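Local coordinates for protein ninB (Enterobacteria phage lambda, PDB 1PC6), which probably acts as the phage recombination mediator Orf, a functional counterpart of the bacterial RecFOR proteins in initiating genetic exchange, at residues A[47-52]-A[114-119]. Numbering follows the deposited sequence.
Sequences RKLWAC and ELIQAF
Ile116 reaches across to helix 43-59 with both of its branches, and each branch meets a different residue one turn apart on that helix. Its CD1 methyl touches CD1 of Leu49 at 3.7 Å, while its CG2 methyl lies 3.7 Å from CB of Cys52. Ile116, Cys52 and Leu49 supply nearly all of the modest 136 Å² buried between the segments. The torsions account for this fork: CG1 stands anti to the carbonyl carbon (chi1 -49°) and the chain then runs on extended through CD1, whereas CG2 takes the place anti to the backbone N. Leu49 and Ile116 are buried, and their side chains meet at about a right angle, a methyl-to-methyl touch with little side-by-side overlap. The CA atoms come closest at Cys52 and Ile116, 7.0 Å apart, and no hydrogen bond crosses between 47-52 and 114-119. The pairing is therefore apolar helix-helix packing in a cluster of three helices: helix 106-122 lies against helix 43-59 and also against helix 69-80, where Leu115 packs on Phe76, Ala79 and Leu80. Ile116 also packs on Leu53, and Leu49 on Leu112 and Leu113, which extends the apolar seam beyond the two segments. Phe119, one turn beyond Ile116, meets Phe76 edge-to-face and rests on Leu89 of the second subunit, placing the seam near the dimer interface. The Cys52 side is equally close but less buried, for Cys52 is partly exposed although it also packs on Trp127. The loose side is at Gln117, likewise partly exposed and modelled only to CB, which lies 5.9 Å from SG of Cys52.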
ATOM      1  N   ARG A  47      -7.829  -3.870  -8.451  1.00 71.97           N
ATOM      2  CA  ARG A  47      -9.278  -3.801  -8.281  1.00 69.09           C
ATOM      3  C   ARG A  47      -9.864  -5.215  -8.175  1.00 66.84           C
ATOM      4  O   ARG A  47     -10.803  -5.444  -7.405  1.00 66.67           O
ATOM      5  CB  ARG A  47      -9.924  -3.040  -9.448  1.00 68.89           C
ATOM      6  N   LYS A  48      -9.300  -6.154  -8.941  1.00 63.14           N
ATOM      7  CA  LYS A  48      -9.751  -7.543  -8.926  1.00 59.60           C
ATOM      8  C   LYS A  48      -9.358  -8.207  -7.598  1.00 58.49           C
ATOM      9  O   LYS A  48     -10.203  -8.815  -6.935  1.00 59.68           O
ATOM     10  CB  LYS A  48      -9.158  -8.316 -10.116  1.00 56.55           C
ATOM     11  N   LEU A  49      -8.090  -8.091  -7.199  1.00 56.29           N
ATOM     12  CA  LEU A  49      -7.637  -8.679  -5.934  1.00 53.72           C
ATOM     13  C   LEU A  49      -8.511  -8.245  -4.765  1.00 51.68           C
ATOM     14  O   LEU A  49      -8.985  -9.067  -3.987  1.00 51.44           O
ATOM     15  CB  LEU A  49      -6.198  -8.267  -5.617  1.00 55.71           C
ATOM     16  CG  LEU A  49      -5.757  -8.470  -4.152  1.00 56.52           C
ATOM     17  CD1 LEU A  49      -5.148  -9.853  -3.951  1.00 56.72           C
ATOM     18  CD2 LEU A  49      -4.738  -7.411  -3.779  1.00 56.77           C
ATOM     19  N   TRP A  50      -8.718  -6.944  -4.637  1.00 49.16           N
ATOM     20  CA  TRP A  50      -9.514  -6.443  -3.538  1.00 49.75           C
ATOM     21  C   TRP A  50     -10.989  -6.719  -3.633  1.00 48.99           C
ATOM     22  O   TRP A  50     -11.691  -6.664  -2.637  1.00 51.17           O
ATOM     23  CB  TRP A  50      -9.264  -4.954  -3.344  1.00 51.13           C
ATOM     24  CG  TRP A  50      -7.918  -4.726  -2.776  1.00 52.13           C
ATOM     25  CD1 TRP A  50      -6.793  -4.387  -3.454  1.00 52.60           C
ATOM     26  CD2 TRP A  50      -7.518  -4.968  -1.426  1.00 51.88           C
ATOM     27  NE1 TRP A  50      -5.710  -4.411  -2.614  1.00 53.64           N
ATOM     28  CE2 TRP A  50      -6.129  -4.766  -1.360  1.00 52.42           C
ATOM     29  CE3 TRP A  50      -8.201  -5.344  -0.265  1.00 51.48           C
ATOM     30  CZ2 TRP A  50      -5.404  -4.928  -0.179  1.00 52.73           C
ATOM     31  CZ3 TRP A  50      -7.485  -5.505   0.904  1.00 51.74           C
ATOM     32  CH2 TRP A  50      -6.097  -5.297   0.940  1.00 52.46           C
ATOM     33  N   ALA A  51     -11.472  -7.010  -4.830  1.00 48.85           N
ATOM     34  CA  ALA A  51     -12.884  -7.321  -4.982  1.00 48.83           C
ATOM     35  C   ALA A  51     -13.065  -8.762  -4.505  1.00 49.02           C
ATOM     36  O   ALA A  51     -14.098  -9.106  -3.935  1.00 47.86           O
ATOM     37  CB  ALA A  51     -13.302  -7.183  -6.432  1.00 49.23           C
ATOM     38  N   CYS A  52     -12.045  -9.589  -4.743  1.00 48.37           N
ATOM     39  CA  CYS A  52     -12.051 -10.992  -4.327  1.00 49.40           C
ATOM     40  C   CYS A  52     -12.000 -11.058  -2.825  1.00 48.36           C
ATOM     41  O   CYS A  52     -12.878 -11.634  -2.183  1.00 49.81           O
ATOM     42  CB  CYS A  52     -10.829 -11.724  -4.856  1.00 50.42           C
ATOM     43  SG  CYS A  52     -10.791 -11.820  -6.614  1.00 58.39           S
ATOM     44  N   GLU A 114      -4.925 -16.874  -8.025  1.00 56.50           N
ATOM     45  CA  GLU A 114      -5.414 -18.218  -8.344  1.00 54.95           C
ATOM     46  C   GLU A 114      -5.881 -18.880  -7.047  1.00 51.83           C
ATOM     47  O   GLU A 114      -6.960 -19.489  -6.984  1.00 48.93           O
ATOM     48  CB  GLU A 114      -4.290 -19.052  -9.009  1.00 56.62           C
ATOM     49  N   LEU A 115      -5.058 -18.745  -6.013  1.00 48.85           N
ATOM     50  CA  LEU A 115      -5.385 -19.304  -4.718  1.00 48.26           C
ATOM     51  C   LEU A 115      -6.723 -18.727  -4.260  1.00 49.30           C
ATOM     52  O   LEU A 115      -7.674 -19.470  -3.983  1.00 49.52           O
ATOM     53  CB  LEU A 115      -4.304 -18.955  -3.707  1.00 45.95           C
ATOM     54  CG  LEU A 115      -4.516 -19.607  -2.344  1.00 44.25           C
ATOM     55  CD1 LEU A 115      -4.689 -21.097  -2.515  1.00 41.43           C
ATOM     56  CD2 LEU A 115      -3.336 -19.307  -1.451  1.00 45.06           C
ATOM     57  N   ILE A 116      -6.794 -17.398  -4.190  1.00 47.70           N
ATOM     58  CA  ILE A 116      -8.018 -16.729  -3.771  1.00 45.84           C
ATOM     59  C   ILE A 116      -9.236 -17.177  -4.582  1.00 45.56           C
ATOM     60  O   ILE A 116     -10.297 -17.454  -4.021  1.00 45.27           O
ATOM     61  CB  ILE A 116      -7.893 -15.212  -3.901  1.00 43.92           C
ATOM     62  CG1 ILE A 116      -6.592 -14.736  -3.253  1.00 41.71           C
ATOM     63  CG2 ILE A 116      -9.098 -14.550  -3.244  1.00 43.79           C
ATOM     64  CD1 ILE A 116      -6.400 -13.245  -3.337  1.00 39.47           C
ATOM     65  N   GLN A 117      -9.083 -17.253  -5.900  1.00 46.69           N
ATOM     66  CA  GLN A 117     -10.184 -17.659  -6.774  1.00 46.60           C
ATOM     67  C   GLN A 117     -10.572 -19.110  -6.525  1.00 46.04           C
ATOM     68  O   GLN A 117     -11.756 -19.438  -6.462  1.00 44.40           O
ATOM     69  CB  GLN A 117      -9.796 -17.452  -8.252  1.00 47.32           C
ATOM     70  N   ALA A 118      -9.570 -19.975  -6.379  1.00 45.78           N
ATOM     71  CA  ALA A 118      -9.805 -21.395  -6.129  1.00 46.45           C
ATOM     72  C   ALA A 118     -10.490 -21.607  -4.768  1.00 47.36           C
ATOM     73  O   ALA A 118     -11.459 -22.369  -4.652  1.00 47.99           O
ATOM     74  CB  ALA A 118      -8.482 -22.149  -6.178  1.00 44.88           C
ATOM     75  N   PHE A 119      -9.980 -20.924  -3.746  1.00 45.86           N
ATOM     76  CA  PHE A 119     -10.540 -21.018  -2.410  1.00 43.73           C
ATOM     77  C   PHE A 119     -12.003 -20.599  -2.402  1.00 42.24           C
ATOM     78  O   PHE A 119     -12.857 -21.321  -1.904  1.00 40.32           O
ATOM     79  CB  PHE A 119      -9.774 -20.120  -1.445  1.00 43.64           C
ATOM     80  CG  PHE A 119     -10.393 -20.051  -0.087  1.00 43.09           C
ATOM     81  CD1 PHE A 119     -10.185 -21.059   0.836  1.00 44.09           C
ATOM     82  CD2 PHE A 119     -11.223 -19.003   0.255  1.00 41.18           C
ATOM     83  CE1 PHE A 119     -10.802 -21.018   2.088  1.00 44.49           C
ATOM     84  CE2 PHE A 119     -11.839 -18.959   1.495  1.00 41.42           C
ATOM     85  CZ  PHE A 119     -11.629 -19.968   2.415  1.00 41.94           C
TER